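Local coordinates for oxidoreductase, NAD-binding/iron-sulfur cluster-binding protein (Nitratireductor pacificus pht-3B, PDB 6ZXU), which is a catabolic reductive dehalogenase that binds cobalamin and two [4Fe-4S] clusters and probably strips halogen from organohalide substrates, at residues Leu43-Leu48 with Ala119-Ile124; Ala143-Val148 with Val211-Ala216; Ala678-Arg683 with Val698-Gly703; Asp558-Asn563 with Ala708-Pro713. All blocks are in the same frame, centred on the assembly; numbering follows the deposited sequence.

Interaction 1 (Leu43-Leu48 with Ala119-Ile124); sequences LALERL and ASMVGI
Leu43 and Leu45 close on the side chain of Met121 by purely apolar packing. Leu45 CD1 lies 3.6 Å from Met121 CG, low on the methionine chain, while Leu43 CD1 meets the far methyl, Met121 CE, at 4.0 Å. Leu45 CD2 also comes within 4.1 Å of Met121 CE, so the two leucines share that methyl. The Leu43 and Met121 side chains run at about a right angle to one another. Met121 has CG anti to the backbone N (chi1 -180°), and the bend at chi3 (-44°) swings CE to where both leucines reach it.

A second kind of contact sets methyl against backbone: Leu43 CD1 rests 3.6 Å from Ser120 O. A classic beta bulge, with Ser120 and Met121 set opposite the single residue Ala147, opens strand 121-126. The hydroxyl of Ser120 is bonded elsewhere, to Gln149 N.

Strand 121-126 is an outermost strand of a four-stranded antiparallel sheet, and Leu215 and Leu228 also touch Met121. With only aliphatic carbons meeting between the side chains, including both ends of the Met121 chain beyond CB, the contact attaches the 43-48 loop to the sheet by shape and burial, without directional bonds.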
loop_
_atom_site.group_PDB
_atom_site.type_symbol
_atom_site.label_atom_id
_atom_site.label_comp_id
_atom_site.label_asym_id
_atom_site.label_seq_id
_atom_site.Cartn_x
_atom_site.Cartn_y
_atom_site.Cartn_z
ATOM N N LEU A 43 -0.990 17.115 9.517
ATOM C CA LEU A 43 -1.419 18.464 9.615
ATOM C C LEU A 43 -1.148 19.012 11.029
ATOM O O LEU A 43 -1.156 18.266 12.020
ATOM C CB LEU A 43 -2.944 18.578 9.272
ATOM C CG LEU A 43 -3.332 18.110 7.875
ATOM C CD1 LEU A 43 -4.844 18.032 7.811
ATOM C CD2 LEU A 43 -2.816 19.082 6.792
ATOM N N ALA A 44 -0.959 20.319 11.100
ATOM C CA ALA A 44 -0.618 21.001 12.383
ATOM C C ALA A 44 -1.905 21.322 13.178
ATOM O O ALA A 44 -2.140 22.464 13.577
ATOM C CB ALA A 44 0.205 22.285 12.146
ATOM N N LEU A 45 -2.665 20.284 13.489
ATOM C CA LEU A 45 -3.922 20.413 14.213
ATOM C C LEU A 45 -3.705 20.952 15.646
ATOM O O LEU A 45 -4.530 21.659 16.188
ATOM C CB LEU A 45 -4.656 19.084 14.266
ATOM C CG LEU A 45 -4.991 18.421 12.917
ATOM C CD1 LEU A 45 -5.771 17.122 13.118
ATOM C CD2 LEU A 45 -5.687 19.362 12.001
ATOM N N GLU A 46 -2.595 20.629 16.234
ATOM C CA GLU A 46 -2.278 21.092 17.551
ATOM C C GLU A 46 -1.995 22.581 17.637
ATOM O O GLU A 46 -1.807 23.109 18.734
ATOM C CB GLU A 46 -1.109 20.267 18.145
ATOM C CG GLU A 46 0.294 20.643 17.618
ATOM C CD GLU A 46 0.686 20.030 16.221
ATOM O OE1 GLU A 46 -0.158 19.346 15.559
ATOM O OE2 GLU A 46 1.838 20.284 15.784
ATOM N N ARG A 47 -1.939 23.298 16.525
ATOM C CA ARG A 47 -1.738 24.743 16.544
ATOM C C ARG A 47 -3.012 25.502 16.253
ATOM O O ARG A 47 -2.965 26.716 16.071
ATOM C CB ARG A 47 -0.632 25.104 15.513
ATOM C CG ARG A 47 0.722 24.600 15.948
ATOM C CD ARG A 47 1.788 25.117 15.000
ATOM N NE ARG A 47 3.125 24.695 15.414
ATOM C CZ ARG A 47 3.978 25.453 16.092
ATOM N NH1 ARG A 47 3.654 26.674 16.478
ATOM N NH2 ARG A 47 5.185 24.970 16.403
ATOM N N LEU A 48 -4.147 24.824 16.199
ATOM C CA LEU A 48 -5.411 25.504 15.948
ATOM C C LEU A 48 -6.023 25.932 17.292
ATOM O O LEU A 48 -5.855 25.252 18.310
ATOM C CB LEU A 48 -6.375 24.602 15.248
ATOM C CG LEU A 48 -5.841 24.138 13.874
ATOM C CD1 LEU A 48 -6.839 23.240 13.227
ATOM C CD2 LEU A 48 -5.514 25.292 12.958
ATOM N N ALA A 119 -6.624 8.345 6.919
ATOM C CA ALA A 119 -7.488 9.424 7.345
ATOM C C ALA A 119 -6.746 10.736 7.165
ATOM O O ALA A 119 -5.556 10.806 7.328
ATOM C CB ALA A 119 -7.891 9.263 8.828
ATOM N N SER A 120 -7.475 11.786 6.834
ATOM C CA SER A 120 -6.922 13.130 6.688
ATOM C C SER A 120 -6.781 13.855 8.023
ATOM O O SER A 120 -5.837 14.620 8.231
ATOM C CB SER A 120 -7.797 13.995 5.704
ATOM O OG SER A 120 -7.839 13.405 4.382
ATOM N N MET A 121 -7.723 13.612 8.917
ATOM C CA MET A 121 -7.818 14.364 10.198
ATOM C C MET A 121 -8.617 13.484 11.134
ATOM O O MET A 121 -9.566 12.848 10.689
ATOM C CB MET A 121 -8.540 15.671 9.925
ATOM C CG MET A 121 -8.741 16.594 11.115
ATOM S SD MET A 121 -9.498 18.187 10.660
ATOM C CE MET A 121 -8.551 18.515 9.205
ATOM N N VAL A 122 -8.152 13.354 12.345
ATOM C CA VAL A 122 -8.761 12.462 13.335
ATOM C C VAL A 122 -8.960 13.216 14.681
ATOM O O VAL A 122 -8.134 14.007 15.057
ATOM C CB VAL A 122 -7.860 11.211 13.629
ATOM C CG1 VAL A 122 -8.581 10.232 14.517
ATOM C CG2 VAL A 122 -7.397 10.523 12.330
ATOM N N GLY A 123 -10.070 12.926 15.373
ATOM C CA GLY A 123 -10.282 13.408 16.709
ATOM C C GLY A 123 -11.138 12.439 17.494
ATOM O O GLY A 123 -11.697 11.492 16.958
ATOM N N ILE A 124 -11.207 12.659 18.782
ATOM C CA ILE A 124 -11.979 11.777 19.679
ATOM C C ILE A 124 -12.899 12.622 20.567
ATOM O O ILE A 124 -12.517 13.719 21.027
ATOM C CB ILE A 124 -11.024 10.972 20.579
ATOM C CG1 ILE A 124 -10.343 9.907 19.750
ATOM C CG2 ILE A 124 -11.785 10.281 21.728
ATOM C CD1 ILE A 124 -9.114 9.348 20.362
#

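Interaction 2 (Ala143-Val148 with Val211-Ala216); sequences ALVFAV and VRAGLA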
loop_
_atom_site.group_PDB
_atom_site.type_symbol
_atom_site.label_atom_id
_atom_site.label_comp_id
_atom_site.label_asym_id
_atom_site.label_seq_id
_atom_site.Cartn_x
_atom_site.Cartn_y
_atom_site.Cartn_z
ATOM N N ALA A 143 -16.280 8.115 20.823
ATOM C CA ALA A 143 -16.271 8.113 19.420
ATOM C C ALA A 143 -14.865 8.564 18.912
ATOM O O ALA A 143 -14.336 9.605 19.321
ATOM C CB ALA A 143 -17.329 8.992 18.868
ATOM N N LEU A 144 -14.264 7.721 18.067
ATOM C CA LEU A 144 -13.184 8.132 17.142
ATOM C C LEU A 144 -13.788 8.662 15.881
ATOM O O LEU A 144 -14.483 7.949 15.203
ATOM C CB LEU A 144 -12.292 6.971 16.836
ATOM C CG LEU A 144 -11.120 7.302 15.922
ATOM C CD1 LEU A 144 -9.964 7.802 16.698
ATOM C CD2 LEU A 144 -10.716 6.007 15.264
ATOM N N VAL A 145 -13.517 9.955 15.570
ATOM C CA VAL A 145 -14.107 10.604 14.440
ATOM C C VAL A 145 -12.958 10.933 13.485
ATOM O O VAL A 145 -11.891 11.365 13.927
ATOM C CB VAL A 145 -14.824 11.904 14.824
ATOM C CG1 VAL A 145 -15.629 12.446 13.683
ATOM C CG2 VAL A 145 -15.744 11.658 16.032
ATOM N N PHE A 146 -13.161 10.677 12.210
ATOM C CA PHE A 146 -12.147 10.977 11.203
ATOM C C PHE A 146 -12.757 11.488 9.948
ATOM O O PHE A 146 -13.902 11.188 9.630
ATOM C CB PHE A 146 -11.246 9.814 10.949
ATOM C CG PHE A 146 -11.963 8.635 10.390
ATOM C CD1 PHE A 146 -12.209 8.579 9.003
ATOM C CD2 PHE A 146 -12.333 7.585 11.185
ATOM C CE1 PHE A 146 -12.826 7.472 8.471
ATOM C CE2 PHE A 146 -13.028 6.488 10.647
ATOM C CZ PHE A 146 -13.299 6.445 9.284
ATOM N N ALA A 147 -12.002 12.320 9.229
ATOM C CA ALA A 147 -12.427 12.906 7.955
ATOM C C ALA A 147 -11.457 12.373 6.893
ATOM O O ALA A 147 -10.257 12.161 7.129
ATOM C CB ALA A 147 -12.400 14.402 7.954
ATOM N N VAL A 148 -11.991 12.144 5.736
ATOM C CA VAL A 148 -11.161 11.919 4.549
ATOM C C VAL A 148 -11.442 13.050 3.586
ATOM O O VAL A 148 -12.588 13.277 3.189
ATOM C CB VAL A 148 -11.464 10.508 3.924
ATOM C CG1 VAL A 148 -10.788 10.328 2.541
ATOM C CG2 VAL A 148 -11.041 9.437 4.864
ATOM N N VAL A 211 -18.015 18.093 15.013
ATOM C CA VAL A 211 -17.833 19.372 15.724
ATOM C C VAL A 211 -17.341 19.194 17.142
ATOM O O VAL A 211 -16.392 19.840 17.566
ATOM C CB VAL A 211 -19.087 20.203 15.684
ATOM C CG1 VAL A 211 -18.844 21.487 16.476
ATOM C CG2 VAL A 211 -19.430 20.501 14.232
ATOM N N ARG A 212 -17.893 18.223 17.846
ATOM C CA ARG A 212 -17.528 17.988 19.232
ATOM C C ARG A 212 -16.110 17.425 19.323
ATOM O O ARG A 212 -15.353 17.705 20.268
ATOM C CB ARG A 212 -18.516 17.024 19.881
ATOM C CG ARG A 212 -18.263 16.779 21.354
ATOM C CD ARG A 212 -19.190 15.723 21.982
ATOM N NE ARG A 212 -20.569 16.067 21.670
ATOM C CZ ARG A 212 -21.565 15.180 21.609
ATOM N NH1 ARG A 212 -22.803 15.614 21.311
ATOM N NH2 ARG A 212 -21.338 13.886 21.865
ATOM N N ALA A 213 -15.693 16.665 18.331
ATOM C CA ALA A 213 -14.313 16.079 18.365
ATOM C C ALA A 213 -13.252 17.018 17.787
ATOM O O ALA A 213 -12.093 16.693 17.830
ATOM C CB ALA A 213 -14.290 14.752 17.537
ATOM N N GLY A 214 -13.666 18.178 17.287
ATOM C CA GLY A 214 -12.693 19.207 16.952
ATOM C C GLY A 214 -12.190 19.174 15.517
ATOM O O GLY A 214 -11.174 19.768 15.223
ATOM N N LEU A 215 -12.931 18.536 14.593
ATOM C CA LEU A 215 -12.484 18.452 13.190
ATOM C C LEU A 215 -13.073 19.541 12.352
ATOM O O LEU A 215 -12.516 19.895 11.335
ATOM C CB LEU A 215 -12.882 17.066 12.575
ATOM C CG LEU A 215 -12.496 15.781 13.264
ATOM C CD1 LEU A 215 -12.657 14.617 12.307
ATOM C CD2 LEU A 215 -11.076 15.885 13.740
ATOM N N ALA A 216 -14.239 20.069 12.742
ATOM C CA ALA A 216 -14.915 21.035 11.914
ATOM C C ALA A 216 -15.723 22.069 12.703
ATOM O O ALA A 216 -15.931 21.918 13.888
ATOM C CB ALA A 216 -15.777 20.325 10.888
#
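Val145 N probably donates to Gly123 O, a backbone hydrogen bond to the neighbouring strand 121-126 of the antiparallel sheet. The Val145 side chain points from the sheet toward 211-216, where both of its methyls find partners. Val145 CG2 packs 3.7 Å from Ala213 CB, at the end of helix 206-212. Val145 CG1, anti to the backbone N (chi1 -170°), reaches Leu215 CD1 at 3.9 Å.

Leu215 CD1 does more than touch a side chain. It sits over the strand backbone, 3.7 Å from Val145 O, 3.8 Å from Phe146 CA and 3.9 Å from Ala147 N, with Ala147 CB a little farther off. The ring of Phe146 takes no part in this, because its CB points away from 211-216 and the ring packs on Ile179 of helix 168-190.

What positions Leu215 is the helix end before it. Gly214 has positive phi (92°) and its N bonds Val211 O at 3.2 Å, part of a Schellman motif. The chain therefore turns back, and both Ala213 and Leu215 face the strand. Beyond the contact, Val236 of strand 232-239 also touches Val145.

All five touching residues are buried. Residues 143 to 147 of the strand bond through their backbone to the neighbouring strands, and the helix terminus meets them with methyl groups, an apolar cover over part of one sheet face.

Interaction 3 (Ala678-Arg683 with Val698-Gly703); sequences AMYPPR and VDRSGG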
loop_
_atom_site.group_PDB
_atom_site.type_symbol
_atom_site.label_atom_id
_atom_site.label_comp_id
_atom_site.label_asym_id
_atom_site.label_seq_id
_atom_site.Cartn_x
_atom_site.Cartn_y
_atom_site.Cartn_z
ATOM N N ALA A 678 20.066 -20.964 -3.342
ATOM C CA ALA A 678 19.321 -21.894 -4.175
ATOM C C ALA A 678 18.321 -21.099 -5.032
ATOM O O ALA A 678 17.789 -20.061 -4.575
ATOM C CB ALA A 678 18.587 -22.893 -3.331
ATOM N N MET A 679 18.162 -21.474 -6.279
ATOM C CA MET A 679 17.168 -20.855 -7.156
ATOM C C MET A 679 16.207 -21.922 -7.671
ATOM O O MET A 679 16.583 -23.068 -7.793
ATOM C CB MET A 679 17.794 -20.108 -8.318
ATOM C CG MET A 679 18.660 -20.934 -9.191
ATOM S SD MET A 679 19.065 -20.246 -10.781
ATOM C CE MET A 679 19.489 -18.529 -10.518
ATOM N N TYR A 680 15.006 -21.523 -8.004
ATOM C CA TYR A 680 13.990 -22.478 -8.381
ATOM C C TYR A 680 13.317 -21.997 -9.661
ATOM O O TYR A 680 12.173 -21.530 -9.635
ATOM C CB TYR A 680 12.998 -22.682 -7.267
ATOM C CG TYR A 680 13.633 -23.250 -6.042
ATOM C CD1 TYR A 680 13.957 -24.572 -5.959
ATOM C CD2 TYR A 680 14.045 -22.422 -5.012
ATOM C CE1 TYR A 680 14.609 -25.105 -4.859
ATOM C CE2 TYR A 680 14.756 -22.925 -3.918
ATOM C CZ TYR A 680 15.030 -24.298 -3.863
ATOM O OH TYR A 680 15.692 -24.827 -2.723
ATOM N N PRO A 681 14.025 -22.161 -10.801
ATOM C CA PRO A 681 13.392 -21.854 -12.071
ATOM C C PRO A 681 12.376 -22.940 -12.381
ATOM O O PRO A 681 12.307 -23.908 -11.662
ATOM C CB PRO A 681 14.563 -21.860 -13.048
ATOM C CG PRO A 681 15.544 -22.783 -12.422
ATOM C CD PRO A 681 15.402 -22.625 -10.965
ATOM N N PRO A 682 11.594 -22.788 -13.484
ATOM C CA PRO A 682 10.569 -23.789 -13.796
ATOM C C PRO A 682 10.946 -25.263 -13.666
ATOM O O PRO A 682 10.127 -26.065 -13.200
ATOM C CB PRO A 682 10.165 -23.421 -15.216
ATOM C CG PRO A 682 10.261 -21.924 -15.174
ATOM C CD PRO A 682 11.496 -21.635 -14.395
ATOM N N ARG A 683 12.142 -25.641 -14.023
ATOM C CA ARG A 683 12.426 -27.039 -13.866
ATOM C C ARG A 683 12.395 -27.569 -12.454
ATOM O O ARG A 683 12.307 -28.757 -12.283
ATOM C CB ARG A 683 13.738 -27.406 -14.510
ATOM C CG ARG A 683 14.959 -26.864 -13.941
ATOM C CD ARG A 683 16.182 -27.343 -14.770
ATOM N NE ARG A 683 16.436 -28.743 -14.494
ATOM C CZ ARG A 683 17.211 -29.206 -13.531
ATOM N NH1 ARG A 683 17.911 -28.371 -12.801
ATOM N NH2 ARG A 683 17.269 -30.519 -13.271
ATOM N N VAL A 698 10.723 -29.319 -1.510
ATOM C CA VAL A 698 11.593 -28.407 -2.234
ATOM C C VAL A 698 12.982 -29.073 -2.408
ATOM O O VAL A 698 13.566 -29.585 -1.458
ATOM C CB VAL A 698 11.690 -27.059 -1.515
ATOM C CG1 VAL A 698 12.752 -26.198 -2.158
ATOM C CG2 VAL A 698 10.411 -26.294 -1.698
ATOM N N ASP A 699 13.536 -29.052 -3.627
ATOM C CA ASP A 699 14.815 -29.706 -3.881
ATOM C C ASP A 699 15.962 -28.732 -3.655
ATOM O O ASP A 699 16.497 -28.169 -4.599
ATOM C CB ASP A 699 14.809 -30.272 -5.301
ATOM C CG ASP A 699 16.130 -30.979 -5.666
ATOM O OD1 ASP A 699 17.007 -31.128 -4.775
ATOM O OD2 ASP A 699 16.346 -31.340 -6.878
ATOM N N ARG A 700 16.404 -28.613 -2.432
ATOM C CA ARG A 700 17.385 -27.573 -2.130
ATOM C C ARG A 700 18.719 -27.908 -2.702
ATOM O O ARG A 700 19.383 -27.034 -3.280
ATOM C CB ARG A 700 17.467 -27.334 -0.625
ATOM C CG ARG A 700 18.372 -26.172 -0.316
ATOM C CD ARG A 700 18.008 -25.478 0.968
ATOM N NE ARG A 700 18.898 -24.328 1.125
ATOM C CZ ARG A 700 18.645 -23.106 0.713
ATOM N NH1 ARG A 700 17.485 -22.801 0.153
ATOM N NH2 ARG A 700 19.570 -22.199 0.884
ATOM N N SER A 701 19.182 -29.130 -2.583
ATOM C CA SER A 701 20.508 -29.394 -3.169
ATOM C C SER A 701 20.487 -29.140 -4.682
ATOM O O SER A 701 21.451 -28.597 -5.259
ATOM C CB SER A 701 20.986 -30.795 -2.833
ATOM O OG SER A 701 19.960 -31.582 -3.268
ATOM N N GLY A 702 19.384 -29.459 -5.345
ATOM C CA GLY A 702 19.282 -29.189 -6.786
ATOM C C GLY A 702 19.252 -27.671 -7.058
ATOM O O GLY A 702 19.830 -27.215 -8.015
ATOM N N GLY A 703 18.542 -26.895 -6.221
ATOM C CA GLY A 703 18.481 -25.424 -6.390
ATOM C C GLY A 703 19.800 -24.754 -6.151
ATOM O O GLY A 703 20.110 -23.783 -6.825
HETATM O O HOH W 1 20.189 -28.493 -10.352
#
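Met679 and Gly703 join a loop to the first turn of helix 700-709, an N-capped helix start with Asp699 at the N-cap. Met679 N donates to Gly703 O over 3.1 Å in a nearly straight bond (163° at the hydrogen), approaching from well above the carbonyl plane. The same oxygen receives a CA-H contact from Ala678 CA at 3.3 Å. Met679 O, buried by the contact, has no partner in the model, while a water accepts weakly from Arg683 NH1 and donates to Gly702 O.

Beside this, Tyr680 brings the CE1, CZ and OH end of its ring against Val698, Asp699 and Arg700. Its CZ is 3.4 Å from Val698 CG1, with the two side chains at about a right angle, and Asp699 O meets the ring at its edge, 3.6 Å from Tyr680 CE1. Arg700 CA is also at that edge. The Arg700 chain is extended from CG to NE, and Ala678 CB lies over one face of its guanidinium, 3.7 Å from Arg700 NH1.

In the next shell, Glu573 OE1 takes both Tyr680 OH and Arg700 NH1, while Asp571 pairs with Arg700 NH2; Phe317, a cobalamin-binding residue, meets the Tyr680 ring with planes about 45° apart. An alanine in place of Tyr680 would probably open a gap beside Val698 CG1 and leave Glu573 OE1 without its hydroxyl partner. The helix start is held by its own cap: Asp699 OD1 accepts from Gly702 N at 3.0 Å. Gly703 lacks a side chain where one is hardly possible, since a modelled CB would stand 2.9 Å from Tyr680 CE1.

Interaction 4 (Asp558-Asn563 with Ala708-Pro713); sequences DKVMFN and AAAETP
The carboxylate of Glu711 is the flat side-chain group that meets the other segment, and it does so lightly: Glu711 OE2 lies 4.0 Å from Met561 CG. Both carboxylate oxygens are bonded outside the two segments, OE1 in a salt bridge to Arg719. Phe562 CB points away from 708-713, and its ring touches cobalamin and makes a cation-pi contact with Lys569.

The directional bond is between backbones. Met561 N donates to Glu711 O at 3.0 Å, with 159° at the hydrogen and the donor almost in line with the carbonyl bond (171°). Met561 CB and CG both lie 3.4 Å from that same oxygen, Glu711 O. The bend at chi2 (-48°) brings Met561 SD to 3.9 Å from Pro713 CA.

Two flanking contacts complete the grip. Ala710 CB packs 3.9 Å from Val560 CB, and the Pro713 ring presses against the backbone of Lys559, its CD 3.3 Å from Lys559 O. An alanine in place of Pro713 would probably open a gap beside Lys559 O and leave the backbone there freer to turn about its N-CA bond.

Thr712 stands at the N-cap of helix 713-721, its OG1 accepting from Ala715 N, and Pro713 is the first residue of that helix. The arrangement is thus a helix-to-helix linker, between 700-709 and 713-721, laid across the short strand 560-562 of a two-stranded antiparallel hairpin that borders the cobalamin pocket.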
loop_
_atom_site.group_PDB
_atom_site.type_symbol
_atom_site.label_atom_id
_atom_site.label_comp_id
_atom_site.label_asym_id
_atom_site.label_seq_id
_atom_site.Cartn_x
_atom_site.Cartn_y
_atom_site.Cartn_z
ATOM N N ASP A 558 26.661 -11.203 -8.223
ATOM C CA ASP A 558 26.340 -10.597 -9.471
ATOM C C ASP A 558 24.968 -11.097 -9.950
ATOM O O ASP A 558 24.478 -12.099 -9.462
ATOM C CB ASP A 558 27.398 -10.987 -10.493
ATOM C CG ASP A 558 28.732 -10.311 -10.230
ATOM O OD1 ASP A 558 28.770 -9.197 -9.622
ATOM O OD2 ASP A 558 29.736 -10.922 -10.679
ATOM N N LYS A 559 24.388 -10.367 -10.875
ATOM C CA LYS A 559 23.166 -10.800 -11.501
ATOM C C LYS A 559 23.419 -12.109 -12.273
ATOM O O LYS A 559 24.520 -12.377 -12.738
ATOM C CB LYS A 559 22.617 -9.743 -12.425
ATOM C CG LYS A 559 21.975 -8.574 -11.696
ATOM C CD LYS A 559 21.583 -7.444 -12.642
ATOM C CE LYS A 559 22.788 -6.568 -12.899
ATOM N NZ LYS A 559 22.456 -5.539 -13.905
ATOM N N VAL A 560 22.386 -12.926 -12.392
ATOM C CA VAL A 560 22.381 -14.176 -13.112
ATOM C C VAL A 560 21.189 -14.187 -14.091
ATOM O O VAL A 560 20.254 -13.366 -14.000
ATOM C CB VAL A 560 22.277 -15.416 -12.183
ATOM C CG1 VAL A 560 23.495 -15.519 -11.287
ATOM C CG2 VAL A 560 21.025 -15.412 -11.309
ATOM N N MET A 561 21.244 -15.123 -15.028
ATOM C CA MET A 561 20.069 -15.405 -15.854
ATOM C C MET A 561 19.200 -16.400 -15.096
ATOM O O MET A 561 19.707 -17.349 -14.493
ATOM C CB MET A 561 20.529 -16.018 -17.231
ATOM C CG MET A 561 21.307 -15.077 -18.133
ATOM S SD MET A 561 20.576 -13.453 -18.361
ATOM C CE MET A 561 19.109 -13.867 -19.290
ATOM N N PHE A 562 17.910 -16.195 -15.190
ATOM C CA PHE A 562 16.917 -17.013 -14.507
ATOM C C PHE A 562 15.690 -16.996 -15.407
ATOM O O PHE A 562 15.136 -15.952 -15.629
ATOM C CB PHE A 562 16.595 -16.360 -13.106
ATOM C CG PHE A 562 15.515 -17.042 -12.318
ATOM C CD1 PHE A 562 14.167 -16.672 -12.431
ATOM C CD2 PHE A 562 15.826 -18.077 -11.466
ATOM C CE1 PHE A 562 13.208 -17.352 -11.766
ATOM C CE2 PHE A 562 14.847 -18.771 -10.800
ATOM C CZ PHE A 562 13.528 -18.377 -10.931
ATOM N N ASN A 563 15.288 -18.172 -15.917
ATOM C CA ASN A 563 14.068 -18.360 -16.691
ATOM C C ASN A 563 13.962 -17.301 -17.745
ATOM O O ASN A 563 12.896 -16.709 -17.955
ATOM C CB ASN A 563 12.823 -18.357 -15.810
ATOM C CG ASN A 563 11.541 -18.770 -16.569
ATOM O OD1 ASN A 563 11.593 -19.474 -17.571
ATOM N ND2 ASN A 563 10.437 -18.369 -16.076
ATOM N N ALA A 708 24.639 -22.357 -9.153
ATOM C CA ALA A 708 26.015 -22.418 -9.563
ATOM C C ALA A 708 26.133 -22.598 -11.098
ATOM O O ALA A 708 27.065 -22.127 -11.705
ATOM C CB ALA A 708 26.724 -23.574 -8.829
ATOM N N ALA A 709 25.144 -23.182 -11.721
ATOM C CA ALA A 709 25.192 -23.416 -13.158
ATOM C C ALA A 709 24.546 -22.283 -13.969
ATOM O O ALA A 709 24.573 -22.325 -15.170
ATOM C CB ALA A 709 24.457 -24.720 -13.492
ATOM N N ALA A 710 23.959 -21.294 -13.328
ATOM C CA ALA A 710 23.265 -20.213 -14.042
ATOM C C ALA A 710 24.195 -19.479 -15.019
ATOM O O ALA A 710 25.326 -19.173 -14.701
ATOM C CB ALA A 710 22.629 -19.231 -13.067
ATOM N N GLU A 711 23.693 -19.243 -16.237
ATOM C CA GLU A 711 24.435 -18.496 -17.243
ATOM C C GLU A 711 24.619 -17.044 -16.756
ATOM O O GLU A 711 23.718 -16.452 -16.142
ATOM C CB GLU A 711 23.662 -18.538 -18.552
ATOM C CG GLU A 711 24.321 -17.866 -19.759
ATOM C CD GLU A 711 23.440 -17.925 -21.075
ATOM O OE1 GLU A 711 24.029 -18.141 -22.165
ATOM O OE2 GLU A 711 22.181 -17.759 -21.030
ATOM N N THR A 712 25.779 -16.459 -17.014
ATOM C CA THR A 712 25.962 -15.025 -16.705
ATOM C C THR A 712 25.285 -14.158 -17.757
ATOM O O THR A 712 25.104 -14.570 -18.905
ATOM C CB THR A 712 27.429 -14.598 -16.613
ATOM O OG1 THR A 712 27.966 -14.596 -17.915
ATOM C CG2 THR A 712 28.213 -15.554 -15.752
ATOM N N PRO A 713 24.855 -12.963 -17.388
ATOM C CA PRO A 713 24.233 -12.092 -18.361
ATOM C C PRO A 713 25.192 -11.759 -19.485
ATOM O O PRO A 713 24.742 -11.609 -20.602
ATOM C CB PRO A 713 23.785 -10.858 -17.545
ATOM C CG PRO A 713 23.600 -11.375 -16.154
ATOM C CD PRO A 713 24.652 -12.465 -16.004
#

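In the fold
Interactions 1 and 2 are buried and apolar, and they share a sheet: strands 121-126 and 142-149 are neighbours, and Leu215 CD2 packs 3.5 Å from Gly123 N. Interactions 3 and 4 lie across the chain's centre from them, more than 50 Å away between centres, and are partly buried and at the surface respectively. Each of these two adds a backbone hydrogen bond to its packing, and in interaction 3 the polar side chains of Arg700 and Tyr680 belong to the contact itself. Both use helix 700-709, and they touch directly, Met679 CE lying 3.6 Å from Val560 CG2. Only this second pair lies near the cobalamin; the first lies away from the annotated sites.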